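Local coordinates for serine acetyltransferase (PDB 3F1X), which probably transfers an acetyl group from acetyl-CoA to the hydroxyl of serine, an early step in the biosynthesis of cysteine, at residues F54-F58 against I150-Y154; G90-G94 against V174-P178; T230-K234 against R250-L254. All coordinates share one frame; numbering follows the deposited sequence.

Interaction 1 (F54-F58 against I150-Y154); sequences FPGYF and IISCY
In the helical domain of this serine acetyltransferase, the turn following helix 39-53 packs its three aromatic residues, Phe-54, Tyr-57 and Phe-58, against Ile-151 and Ser-152 of the short helix 147-153. Ile-151 is the centrepiece, and its branched side chain suits the place because each branch has its own work. CG2 lies over one face of the Phe-54 ring, 3.8 Å from the centroid and 19° off the normal, a CH-pi contact. The other branch is extended (chi2 173°), which carries CD1 past the rim of the same ring to 3.5 Å from Phe-54 CD1. CG2 also meets Phe-58, lying 3.6 Å from its CE2. With Phe-54 replaced by an alanine, both branches of Ile-151 would probably lose the ring they rest on, and a gap would open next to Leu-130 of helix 123-139 and Ser-161 of helix 155-171. A backbone bond from Tyr-57 N to Phe-54 O closes the turn, and Gly-56 supplies the positive phi it needs. Beyond the contact, Tyr-23 and Phe-27 of a second subunit pack on Phe-54 and Ile-151, placing the cluster at a subunit interface. Two ring edges finish the seam. Tyr-57 turns CD2 to within 3.4 Å of Ser-152 OG, a hydroxyl already bonded to Gly-148 O, while Phe-58 points its CZ edge at Ile-151 O, which lies 3.3 Å from that atom and near the ring plane.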
loop_
_atom_site.group_PDB
_atom_site.type_symbol
_atom_site.label_atom_id
_atom_site.label_comp_id
_atom_site.label_asym_id
_atom_site.label_seq_id
_atom_site.Cartn_x
_atom_site.Cartn_y
_atom_site.Cartn_z
ATOM N N PHE A 54 22.415 -13.972 -0.389
ATOM C CA PHE A 54 22.680 -13.973 1.053
ATOM C C PHE A 54 21.425 -14.482 1.748
ATOM O O PHE A 54 20.679 -13.711 2.345
ATOM C CB PHE A 54 22.984 -12.552 1.531
ATOM C CG PHE A 54 24.140 -11.910 0.829
ATOM C CD1 PHE A 54 25.441 -12.367 1.041
ATOM C CD2 PHE A 54 23.932 -10.844 -0.039
ATOM C CE1 PHE A 54 26.525 -11.763 0.392
ATOM C CE2 PHE A 54 25.006 -10.227 -0.698
ATOM C CZ PHE A 54 26.300 -10.689 -0.481
ATOM N N PRO A 55 21.182 -15.797 1.687
ATOM C CA PRO A 55 19.996 -16.394 2.311
ATOM C C PRO A 55 19.796 -16.121 3.796
ATOM O O PRO A 55 20.710 -16.278 4.602
ATOM C CB PRO A 55 20.155 -17.883 2.006
ATOM C CG PRO A 55 21.635 -18.064 1.950
ATOM C CD PRO A 55 22.105 -16.835 1.198
ATOM N N GLY A 56 18.586 -15.711 4.151
ATOM C CA GLY A 56 18.295 -15.428 5.540
ATOM C C GLY A 56 18.595 -14.002 5.976
ATOM O O GLY A 56 18.125 -13.577 7.029
ATOM N N TYR A 57 19.384 -13.268 5.194
ATOM C CA TYR A 57 19.714 -11.885 5.541
ATOM C C TYR A 57 18.714 -10.942 4.913
ATOM O O TYR A 57 18.280 -9.966 5.531
ATOM C CB TYR A 57 21.122 -11.511 5.082
ATOM C CG TYR A 57 22.188 -11.911 6.066
ATOM C CD1 TYR A 57 22.810 -13.153 5.991
ATOM C CD2 TYR A 57 22.555 -11.054 7.099
ATOM C CE1 TYR A 57 23.781 -13.529 6.928
ATOM C CE2 TYR A 57 23.516 -11.420 8.036
ATOM C CZ TYR A 57 24.126 -12.657 7.949
ATOM O OH TYR A 57 25.074 -13.006 8.884
ATOM N N PHE A 58 18.367 -11.235 3.667
ATOM C CA PHE A 58 17.394 -10.454 2.926
ATOM C C PHE A 58 16.280 -11.440 2.608
ATOM O O PHE A 58 15.199 -11.056 2.154
ATOM C CB PHE A 58 18.001 -9.934 1.618
ATOM C CG PHE A 58 19.045 -8.874 1.807
ATOM C CD1 PHE A 58 18.677 -7.552 2.063
ATOM C CD2 PHE A 58 20.403 -9.188 1.722
ATOM C CE1 PHE A 58 19.646 -6.555 2.231
ATOM C CE2 PHE A 58 21.385 -8.197 1.890
ATOM C CZ PHE A 58 21.003 -6.878 2.144
ATOM N N ILE A 150 27.967 -6.075 7.748
ATOM C CA ILE A 150 28.401 -5.600 6.443
ATOM C C ILE A 150 27.359 -5.866 5.369
ATOM O O ILE A 150 26.957 -4.954 4.654
ATOM C CB ILE A 150 29.736 -6.250 6.049
ATOM C CG1 ILE A 150 30.834 -5.740 6.995
ATOM C CG2 ILE A 150 30.068 -5.938 4.597
ATOM C CD1 ILE A 150 32.184 -6.370 6.776
ATOM N N ILE A 151 26.916 -7.113 5.267
ATOM C CA ILE A 151 25.915 -7.491 4.274
ATOM C C ILE A 151 24.600 -6.757 4.507
ATOM O O ILE A 151 23.937 -6.320 3.558
ATOM C CB ILE A 151 25.625 -9.009 4.334
ATOM C CG1 ILE A 151 26.884 -9.795 3.962
ATOM C CG2 ILE A 151 24.461 -9.365 3.398
ATOM C CD1 ILE A 151 26.741 -11.285 4.152
ATOM N N SER A 152 24.238 -6.616 5.778
ATOM C CA SER A 152 22.980 -5.988 6.168
ATOM C C SER A 152 22.797 -4.487 5.960
ATOM O O SER A 152 21.693 -4.057 5.632
ATOM C CB SER A 152 22.664 -6.341 7.628
ATOM O OG SER A 152 22.343 -7.713 7.749
ATOM N N CYS A 153 23.842 -3.682 6.145
ATOM C CA CYS A 153 23.663 -2.247 5.964
ATOM C C CYS A 153 24.767 -1.456 5.274
ATOM O O CYS A 153 24.600 -0.261 5.030
ATOM C CB CYS A 153 23.338 -1.585 7.306
ATOM S SG CYS A 153 24.703 -1.508 8.484
ATOM N N TYR A 154 25.893 -2.089 4.966
ATOM C CA TYR A 154 26.968 -1.367 4.284
ATOM C C TYR A 154 26.537 -1.066 2.853
ATOM O O TYR A 154 26.176 -1.968 2.098
ATOM C CB TYR A 154 28.247 -2.194 4.277
ATOM C CG TYR A 154 29.074 -2.034 5.522
ATOM C CD1 TYR A 154 28.475 -1.922 6.772
ATOM C CD2 TYR A 154 30.462 -2.016 5.455
ATOM C CE1 TYR A 154 29.242 -1.793 7.930
ATOM C CE2 TYR A 154 31.240 -1.892 6.607
ATOM C CZ TYR A 154 30.622 -1.781 7.840
ATOM O OH TYR A 154 31.383 -1.661 8.982
#

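Interaction 2 (G90-G94 against V174-P178); sequences GLCFG and VPLIP
Pro-175, Leu-176 and Gly-90 bury most of the surface where the last turn of helix 68-93 meets the chain leading into helix 177-189. Pro-175 faces the backbone at the end of helix 68-93. Its CG lies 3.3 Å from Gly-90 O and equally close to Gly-94 O, so the pyrrolidine ring rests against two carbonyl oxygens where the helix runs out. Gly-90 O receives weak bonds from the amides of Phe-93 and Gly-94 besides. The flank of the proline is met by Leu-91, whose CD2 is 3.9 Å from Pro-175 CD.

Gly-90 suits its place because it is bare. A CB there would fall only 2.5 Å from Pro-175 O, and close to Ile-177 CG1 as well; without one, the CA approaches Pro-175 O at 3.5 Å in a bent CA-H...O contact. Pro-175 O also accepts Ile-177 N at 2.6 Å, closing a gamma turn with Leu-176 at its middle, at the positive phi and negative psi (65°, -55°) of the classic form, just before the helix begins.

The turn directs Leu-176 at Phe-93. Leu-176 extends its CG away from the backbone N (chi1 -167°), which brings CD2 over one face of the ring, 3.7 Å from the centroid and displaced toward CG, in a CH-pi contact. His-30 meets Phe-93 edge-to-face, Pro-37 touches Leu-176, and Gly-148 and Glu-149 of a third subunit pack on Phe-93 and Leu-176, which puts the junction at an interface.

No conventional hydrogen bond crosses between the segments, so the fit depends on shape: a missing side chain, a rigid ring and a methyl on an aromatic face, with one CA-H...O contact, Gly-90 CA to Pro-175 O, as the polar element.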
loop_
_atom_site.group_PDB
_atom_site.type_symbol
_atom_site.label_atom_id
_atom_site.label_comp_id
_atom_site.label_asym_id
_atom_site.label_seq_id
_atom_site.Cartn_x
_atom_site.Cartn_y
_atom_site.Cartn_z
ATOM N N GLY A 90 14.039 -4.857 -22.183
ATOM C CA GLY A 90 15.343 -4.393 -22.629
ATOM C C GLY A 90 15.582 -4.707 -24.093
ATOM O O GLY A 90 15.989 -3.838 -24.862
ATOM N N LEU A 91 15.325 -5.953 -24.482
ATOM C CA LEU A 91 15.510 -6.361 -25.863
ATOM C C LEU A 91 14.642 -5.504 -26.784
ATOM O O LEU A 91 15.087 -5.100 -27.856
ATOM C CB LEU A 91 15.145 -7.836 -26.032
ATOM C CG LEU A 91 16.079 -8.852 -25.367
ATOM C CD1 LEU A 91 15.403 -10.211 -25.310
ATOM C CD2 LEU A 91 17.384 -8.924 -26.141
ATOM N N CYS A 92 13.410 -5.225 -26.360
ATOM C CA CYS A 92 12.484 -4.423 -27.163
ATOM C C CYS A 92 12.894 -2.961 -27.283
ATOM O O CYS A 92 12.667 -2.330 -28.316
ATOM C CB CYS A 92 11.065 -4.489 -26.580
ATOM S SG CYS A 92 10.207 -6.064 -26.825
ATOM N N PHE A 93 13.486 -2.422 -26.223
ATOM C CA PHE A 93 13.908 -1.027 -26.213
ATOM C C PHE A 93 14.939 -0.755 -27.306
ATOM O O PHE A 93 14.635 -0.119 -28.313
ATOM C CB PHE A 93 14.500 -0.672 -24.853
ATOM C CG PHE A 93 14.338 0.773 -24.483
ATOM C CD1 PHE A 93 13.141 1.229 -23.936
ATOM C CD2 PHE A 93 15.376 1.679 -24.690
ATOM C CE1 PHE A 93 12.975 2.576 -23.596
ATOM C CE2 PHE A 93 15.228 3.032 -24.356
ATOM C CZ PHE A 93 14.023 3.477 -23.808
ATOM N N GLY A 94 16.163 -1.225 -27.097
ATOM C CA GLY A 94 17.207 -1.024 -28.085
ATOM C C GLY A 94 17.994 -2.295 -28.327
ATOM O O GLY A 94 17.891 -3.250 -27.558
ATOM N N VAL A 174 22.042 -8.654 -22.433
ATOM C CA VAL A 174 20.789 -7.969 -22.141
ATOM C C VAL A 174 21.027 -6.464 -22.215
ATOM O O VAL A 174 21.767 -5.900 -21.411
ATOM C CB VAL A 174 20.261 -8.308 -20.731
ATOM C CG1 VAL A 174 18.950 -7.571 -20.478
ATOM C CG2 VAL A 174 20.052 -9.813 -20.599
ATOM N N PRO A 175 20.396 -5.784 -23.182
ATOM C CA PRO A 175 20.604 -4.340 -23.286
ATOM C C PRO A 175 19.777 -3.500 -22.311
ATOM O O PRO A 175 18.753 -3.952 -21.792
ATOM C CB PRO A 175 20.245 -4.055 -24.737
ATOM C CG PRO A 175 19.112 -4.989 -24.978
ATOM C CD PRO A 175 19.532 -6.276 -24.272
ATOM N N LEU A 176 20.251 -2.281 -22.057
ATOM C CA LEU A 176 19.567 -1.323 -21.183
ATOM C C LEU A 176 19.439 -1.701 -19.704
ATOM O O LEU A 176 19.839 -0.943 -18.824
ATOM C CB LEU A 176 18.175 -1.039 -21.752
ATOM C CG LEU A 176 17.413 0.149 -21.167
ATOM C CD1 LEU A 176 18.056 1.454 -21.642
ATOM C CD2 LEU A 176 15.949 0.096 -21.615
ATOM N N ILE A 177 18.866 -2.863 -19.432
ATOM C CA ILE A 177 18.688 -3.300 -18.059
ATOM C C ILE A 177 19.928 -3.191 -17.159
ATOM O O ILE A 177 19.806 -2.794 -16.001
ATOM C CB ILE A 177 18.149 -4.742 -18.014
ATOM C CG1 ILE A 177 16.794 -4.804 -18.728
ATOM C CG2 ILE A 177 17.977 -5.202 -16.587
ATOM C CD1 ILE A 177 15.775 -3.798 -18.204
ATOM N N PRO A 178 21.127 -3.535 -17.663
ATOM C CA PRO A 178 22.318 -3.431 -16.800
ATOM C C PRO A 178 22.589 -2.018 -16.268
ATOM O O PRO A 178 22.871 -1.838 -15.086
ATOM C CB PRO A 178 23.450 -3.926 -17.704
ATOM C CG PRO A 178 22.743 -4.905 -18.625
ATOM C CD PRO A 178 21.468 -4.146 -18.960
#

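Interaction 3 (T230-K234 against R250-L254); sequences TLGAK and RHPIL
The imidazole of His-251 turns an edge to the CA of Gly-232, which lies in the ring plane, while the peptide following that glycine meets the ring at an oblique angle. Glycine fits here: a CB would be crowded by Thr-230 CG2 of its own strand. Beside it, Pro-252 sets CD 3.3 Å from Gly-232 O. These residues belong to a left-handed parallel beta-helix, the hallmark of this acyltransferase family. Strands 230-232 and 253-254 follow one another in the chain but belong to different sheets, and between them the chain makes a long excursion, of which 235-248 is not modelled, probably because it is mobile. The segments leave and rejoin the coil running nearly antiparallel, 159° apart. Inside the coil, Leu-231 and Leu-254 reach tip to tip, CD2 to CD1 at 4.2 Å. Leu-225 touches both, and Ile-266 touches Leu-231 and Pro-252, as expected of the apolar beta-helix interior. Toward the excursion, Ala-233 puts its CB 3.1 Å from Arg-250 O, a close approach that suits a small side chain. Arg-250 itself packs on Pro-142 of a third subunit. The chemistry thus changes along the contact, from branched apolar side chains inside to backbone and small groups outside, and Arg-250 O, buried by the contact, has no hydrogen-bonding partner in the model, which is probably a modest cost.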
loop_
_atom_site.group_PDB
_atom_site.type_symbol
_atom_site.label_atom_id
_atom_site.label_comp_id
_atom_site.label_asym_id
_atom_site.label_seq_id
_atom_site.Cartn_x
_atom_site.Cartn_y
_atom_site.Cartn_z
ATOM N N THR A 230 37.487 8.749 -8.671
ATOM C CA THR A 230 37.039 8.639 -10.059
ATOM C C THR A 230 38.044 7.889 -10.924
ATOM O O THR A 230 39.236 8.180 -10.889
ATOM C CB THR A 230 36.838 10.035 -10.720
ATOM O OG1 THR A 230 35.674 10.664 -10.179
ATOM C CG2 THR A 230 36.663 9.894 -12.237
ATOM N N LEU A 231 37.553 6.921 -11.692
ATOM C CA LEU A 231 38.378 6.175 -12.637
ATOM C C LEU A 231 37.682 6.499 -13.956
ATOM O O LEU A 231 36.773 5.787 -14.377
ATOM C CB LEU A 231 38.331 4.667 -12.359
ATOM C CG LEU A 231 38.682 4.200 -10.944
ATOM C CD1 LEU A 231 38.759 2.677 -10.904
ATOM C CD2 LEU A 231 40.005 4.786 -10.519
ATOM N N GLY A 232 38.082 7.596 -14.589
ATOM C CA GLY A 232 37.424 7.989 -15.821
ATOM C C GLY A 232 38.331 8.366 -16.966
ATOM O O GLY A 232 39.386 7.764 -17.156
ATOM N N ALA A 233 37.913 9.366 -17.734
ATOM C CA ALA A 233 38.687 9.812 -18.880
ATOM C C ALA A 233 38.238 11.174 -19.396
ATOM O O ALA A 233 37.334 11.797 -18.840
ATOM C CB ALA A 233 38.588 8.786 -19.987
ATOM N N LYS A 234 38.876 11.616 -20.474
ATOM C CA LYS A 234 38.574 12.898 -21.091
ATOM C C LYS A 234 38.941 14.040 -20.157
ATOM O O LYS A 234 39.922 14.751 -20.387
ATOM C CB LYS A 234 37.090 12.990 -21.455
ATOM C CG LYS A 234 36.710 14.346 -22.021
ATOM C CD LYS A 234 35.210 14.495 -22.205
ATOM C CE LYS A 234 34.858 15.889 -22.710
ATOM N NZ LYS A 234 33.387 16.067 -22.869
ATOM N N ARG A 250 39.958 3.485 -22.905
ATOM C CA ARG A 250 40.333 4.837 -22.503
ATOM C C ARG A 250 40.139 5.078 -21.013
ATOM O O ARG A 250 40.137 6.218 -20.551
ATOM C CB ARG A 250 39.551 5.871 -23.316
ATOM C CG ARG A 250 38.075 5.560 -23.529
ATOM C CD ARG A 250 37.441 6.659 -24.375
ATOM N NE ARG A 250 36.100 6.329 -24.849
ATOM C CZ ARG A 250 35.821 5.335 -25.689
ATOM N NH1 ARG A 250 36.794 4.558 -26.151
ATOM N NH2 ARG A 250 34.570 5.124 -26.082
ATOM N N HIS A 251 39.978 3.992 -20.266
ATOM C CA HIS A 251 39.801 4.065 -18.819
ATOM C C HIS A 251 40.987 3.397 -18.122
ATOM O O HIS A 251 41.640 2.511 -18.684
ATOM C CB HIS A 251 38.479 3.410 -18.414
ATOM C CG HIS A 251 37.280 4.255 -18.722
ATOM N ND1 HIS A 251 36.990 5.412 -18.029
ATOM C CD2 HIS A 251 36.326 4.140 -19.675
ATOM C CE1 HIS A 251 35.909 5.973 -18.543
ATOM N NE2 HIS A 251 35.487 5.221 -19.544
ATOM N N PRO A 252 41.275 3.806 -16.879
ATOM C CA PRO A 252 42.393 3.265 -16.099
ATOM C C PRO A 252 42.402 1.775 -15.820
ATOM O O PRO A 252 41.376 1.092 -15.875
ATOM C CB PRO A 252 42.331 4.064 -14.792
ATOM C CG PRO A 252 41.620 5.333 -15.181
ATOM C CD PRO A 252 40.542 4.810 -16.090
ATOM N N ILE A 253 43.596 1.296 -15.504
ATOM C CA ILE A 253 43.820 -0.085 -15.149
ATOM C C ILE A 253 44.482 -0.068 -13.778
ATOM O O ILE A 253 45.537 0.541 -13.603
ATOM C CB ILE A 253 44.788 -0.785 -16.115
ATOM C CG1 ILE A 253 44.225 -0.780 -17.536
ATOM C CG2 ILE A 253 45.047 -2.201 -15.631
ATOM C CD1 ILE A 253 45.145 -1.436 -18.545
ATOM N N LEU A 254 43.853 -0.702 -12.800
ATOM C CA LEU A 254 44.433 -0.780 -11.466
ATOM C C LEU A 254 44.816 -2.227 -11.243
ATOM O O LEU A 254 43.966 -3.114 -11.322
ATOM C CB LEU A 254 43.425 -0.344 -10.391
ATOM C CG LEU A 254 43.315 1.147 -10.059
ATOM C CD1 LEU A 254 42.907 1.915 -11.297
ATOM C CD2 LEU A 254 42.300 1.348 -8.922
#

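Overall arrangement
All three contacts are partly buried, but they serve different parts of the chain. Interactions 1 and 2 both lie in the helical domain, on opposite sides of the chain's centre with their centres about 29 Å apart; each joins a helix end or adjoining loop to a segment far along the sequence, and each uses a methyl over a phenylalanine face. Interaction 1 is richest in aromatic groups, whereas interaction 2 depends on proline and glycine against backbone carbonyls. Interaction 3, in the beta-helix, joins segments much nearer in sequence and grades from apolar interior to exposed Arg-250. Interaction 1 adjoins a second subunit, while interactions 2 and 3 both touch a third.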